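Isochorismatase family protein family (Burkholderia thailandensis, PDB 3TXY) is of unknown function but belongs to the isochorismatase family of cysteine hydrolases, which suggests that it acts as a hydrolase. Local coordinates at residues 16-22 against 55-61. Sequence-based numbering, arbitrary orientation.
Sequences LVAIDLQ and PVIFVHT
Gln-22 turns its carboxamide onto the backbone of Thr-61: OE1 takes Thr-61 N on an in-plane lone pair, nearly straight at 2.8 Å. NE2 donates to Thr-61 O at 3.1 Å, and the two bonds fix the rotation of the amide. Gln-22 CG, wedged between its own N and carbonyl carbon (chi1 67°), starts a chain that runs extended to Thr-61. Beside it, Thr-61 OG1 donates to Asp-20 OD1 at 2.6 Å, from the syn side but well above the carboxylate plane. Lys-106 bridges to Asp-20 OD2 and also bonds Thr-61 OG1; Trp-88 O takes a second bond from Gln-22 NE2.

Upstream, strands 16-19 and 56-61 run parallel, joined by alternating backbone bonds from Leu-16 N to Asp-20 N. Where strand 16-19 gives way to an inverse gamma turn centred on Leu-21, a water donates to Ala-18 O and Val-59 O and accepts from Leu-21 N. Val-17, Ile-19, Ile-57 and Val-59 share one face; on the other, Ala-18 CB meets Phe-58 CD1 at 3.8 Å. The pair lies inside the six-stranded parallel sheet, between strands 128-134 and 102-106, its beta-alpha-beta crossover made by helix 35-51, packed on the Ala-18 and Val-56 face.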
loop_
_atom_site.group_PDB
_atom_site.type_symbol
_atom_site.label_atom_id
_atom_site.label_comp_id
_atom_site.label_asym_id
_atom_site.label_seq_id
_atom_site.Cartn_x
_atom_site.Cartn_y
_atom_site.Cartn_z
ATOM N N LEU A 16 -1.441 -19.697 2.217
ATOM C CA LEU A 16 -0.553 -19.066 3.199
ATOM C C LEU A 16 0.529 -18.318 2.422
ATOM O O LEU A 16 1.174 -18.895 1.557
ATOM C CB LEU A 16 0.109 -20.115 4.109
ATOM C CG LEU A 16 0.927 -19.593 5.304
ATOM C CD1 LEU A 16 0.064 -18.902 6.355
ATOM C CD2 LEU A 16 1.697 -20.741 5.960
ATOM N N VAL A 17 0.703 -17.029 2.715
ATOM C CA VAL A 17 1.709 -16.197 2.055
ATOM C C VAL A 17 2.578 -15.561 3.140
ATOM O O VAL A 17 2.072 -14.824 3.980
ATOM C CB VAL A 17 1.058 -15.095 1.199
ATOM C CG1 VAL A 17 2.127 -14.195 0.557
ATOM C CG2 VAL A 17 0.171 -15.735 0.135
ATOM N N ALA A 18 3.870 -15.877 3.129
ATOM C CA ALA A 18 4.792 -15.489 4.194
ATOM C C ALA A 18 5.843 -14.548 3.634
ATOM O O ALA A 18 6.545 -14.904 2.675
ATOM C CB ALA A 18 5.472 -16.741 4.756
ATOM N N ILE A 19 5.966 -13.356 4.223
ATOM C CA ILE A 19 6.803 -12.292 3.644
ATOM C C ILE A 19 8.167 -12.165 4.311
ATOM O O ILE A 19 8.248 -11.906 5.506
ATOM C CB ILE A 19 6.109 -10.915 3.746
ATOM C CG1 ILE A 19 4.697 -10.919 3.134
ATOM C CG2 ILE A 19 6.973 -9.859 3.075
ATOM C CD1 ILE A 19 4.641 -11.383 1.688
ATOM N N ASP A 20 9.226 -12.332 3.507
ATOM C CA ASP A 20 10.612 -11.931 3.822
ATOM C C ASP A 20 11.199 -12.651 5.046
ATOM O O ASP A 20 11.996 -12.078 5.786
ATOM C CB ASP A 20 10.743 -10.412 3.996
ATOM C CG ASP A 20 10.680 -9.664 2.683
ATOM O OD1 ASP A 20 10.926 -10.277 1.622
ATOM O OD2 ASP A 20 10.378 -8.460 2.708
ATOM N N LEU A 21 10.851 -13.919 5.215
ATOM C CA LEU A 21 11.420 -14.711 6.311
ATOM C C LEU A 21 12.762 -15.298 5.862
ATOM O O LEU A 21 12.960 -16.525 5.741
ATOM C CB LEU A 21 10.415 -15.731 6.818
ATOM C CG LEU A 21 9.096 -15.130 7.331
ATOM C CD1 LEU A 21 8.170 -16.252 7.819
ATOM C CD2 LEU A 21 9.324 -14.121 8.449
ATOM N N GLN A 22 13.674 -14.358 5.624
ATOM C CA GLN A 22 14.999 -14.605 5.097
ATOM C C GLN A 22 16.063 -14.189 6.110
ATOM O O GLN A 22 15.824 -13.330 6.974
ATOM C CB GLN A 22 15.182 -13.865 3.767
ATOM C CG GLN A 22 15.192 -12.345 3.859
ATOM C CD GLN A 22 14.970 -11.701 2.509
ATOM O OE1 GLN A 22 13.917 -11.849 1.930
ATOM N NE2 GLN A 22 15.970 -11.017 2.003
ATOM N N PRO A 55 -1.942 -24.363 -0.826
ATOM C CA PRO A 55 -0.626 -23.839 -1.189
ATOM C C PRO A 55 0.023 -22.991 -0.109
ATOM O O PRO A 55 -0.660 -22.215 0.581
ATOM C CB PRO A 55 -0.888 -22.977 -2.438
ATOM C CG PRO A 55 -2.352 -22.851 -2.576
ATOM C CD PRO A 55 -3.020 -23.845 -1.691
ATOM N N VAL A 56 1.345 -23.137 -0.001
ATOM C CA VAL A 56 2.178 -22.314 0.868
ATOM C C VAL A 56 3.166 -21.536 -0.005
ATOM O O VAL A 56 3.900 -22.120 -0.798
ATOM C CB VAL A 56 2.935 -23.161 1.903
ATOM C CG1 VAL A 56 3.822 -22.251 2.765
ATOM C CG2 VAL A 56 1.927 -23.942 2.743
ATOM N N ILE A 57 3.145 -20.216 0.146
ATOM C CA ILE A 57 3.869 -19.338 -0.736
ATOM C C ILE A 57 4.827 -18.533 0.092
ATOM O O ILE A 57 4.411 -17.755 0.957
ATOM C CB ILE A 57 2.944 -18.386 -1.509
ATOM C CG1 ILE A 57 1.897 -19.188 -2.291
ATOM C CG2 ILE A 57 3.786 -17.523 -2.433
ATOM C CD1 ILE A 57 0.861 -18.318 -2.964
ATOM N N PHE A 58 6.113 -18.780 -0.134
ATOM C CA PHE A 58 7.157 -18.093 0.583
ATOM C C PHE A 58 7.795 -17.036 -0.283
ATOM O O PHE A 58 8.336 -17.334 -1.364
ATOM C CB PHE A 58 8.233 -19.062 1.042
ATOM C CG PHE A 58 7.765 -20.056 2.070
ATOM C CD1 PHE A 58 7.480 -19.651 3.365
ATOM C CD2 PHE A 58 7.633 -21.396 1.752
ATOM C CE1 PHE A 58 7.069 -20.570 4.326
ATOM C CE2 PHE A 58 7.233 -22.309 2.702
ATOM C CZ PHE A 58 6.934 -21.893 3.993
ATOM N N VAL A 59 7.758 -15.806 0.229
ATOM C CA VAL A 59 8.241 -14.641 -0.482
ATOM C C VAL A 59 9.578 -14.178 0.114
ATOM O O VAL A 59 9.719 -14.045 1.330
ATOM C CB VAL A 59 7.216 -13.489 -0.388
ATOM C CG1 VAL A 59 7.738 -12.218 -1.054
ATOM C CG2 VAL A 59 5.871 -13.900 -0.982
ATOM N N HIS A 60 10.544 -13.888 -0.736
ATOM C CA HIS A 60 11.777 -13.278 -0.273
ATOM C C HIS A 60 12.152 -12.169 -1.204
ATOM O O HIS A 60 11.674 -12.112 -2.334
ATOM C CB HIS A 60 12.911 -14.306 -0.106
ATOM C CG HIS A 60 13.393 -14.900 -1.389
ATOM N ND1 HIS A 60 14.699 -15.119 -1.630
ATOM C CD2 HIS A 60 12.710 -15.333 -2.517
ATOM C CE1 HIS A 60 14.846 -15.651 -2.855
ATOM N NE2 HIS A 60 13.639 -15.787 -3.397
ATOM N N THR A 61 12.983 -11.270 -0.697
ATOM C CA THR A 61 13.482 -10.120 -1.428
ATOM C C THR A 61 14.916 -10.378 -1.845
ATOM O O THR A 61 15.753 -10.809 -1.042
ATOM C CB THR A 61 13.445 -8.870 -0.547
ATOM O OG1 THR A 61 12.113 -8.685 -0.071
ATOM C CG2 THR A 61 13.918 -7.622 -1.300
HETATM O O HOH W 1 9.104 -15.706 3.509
#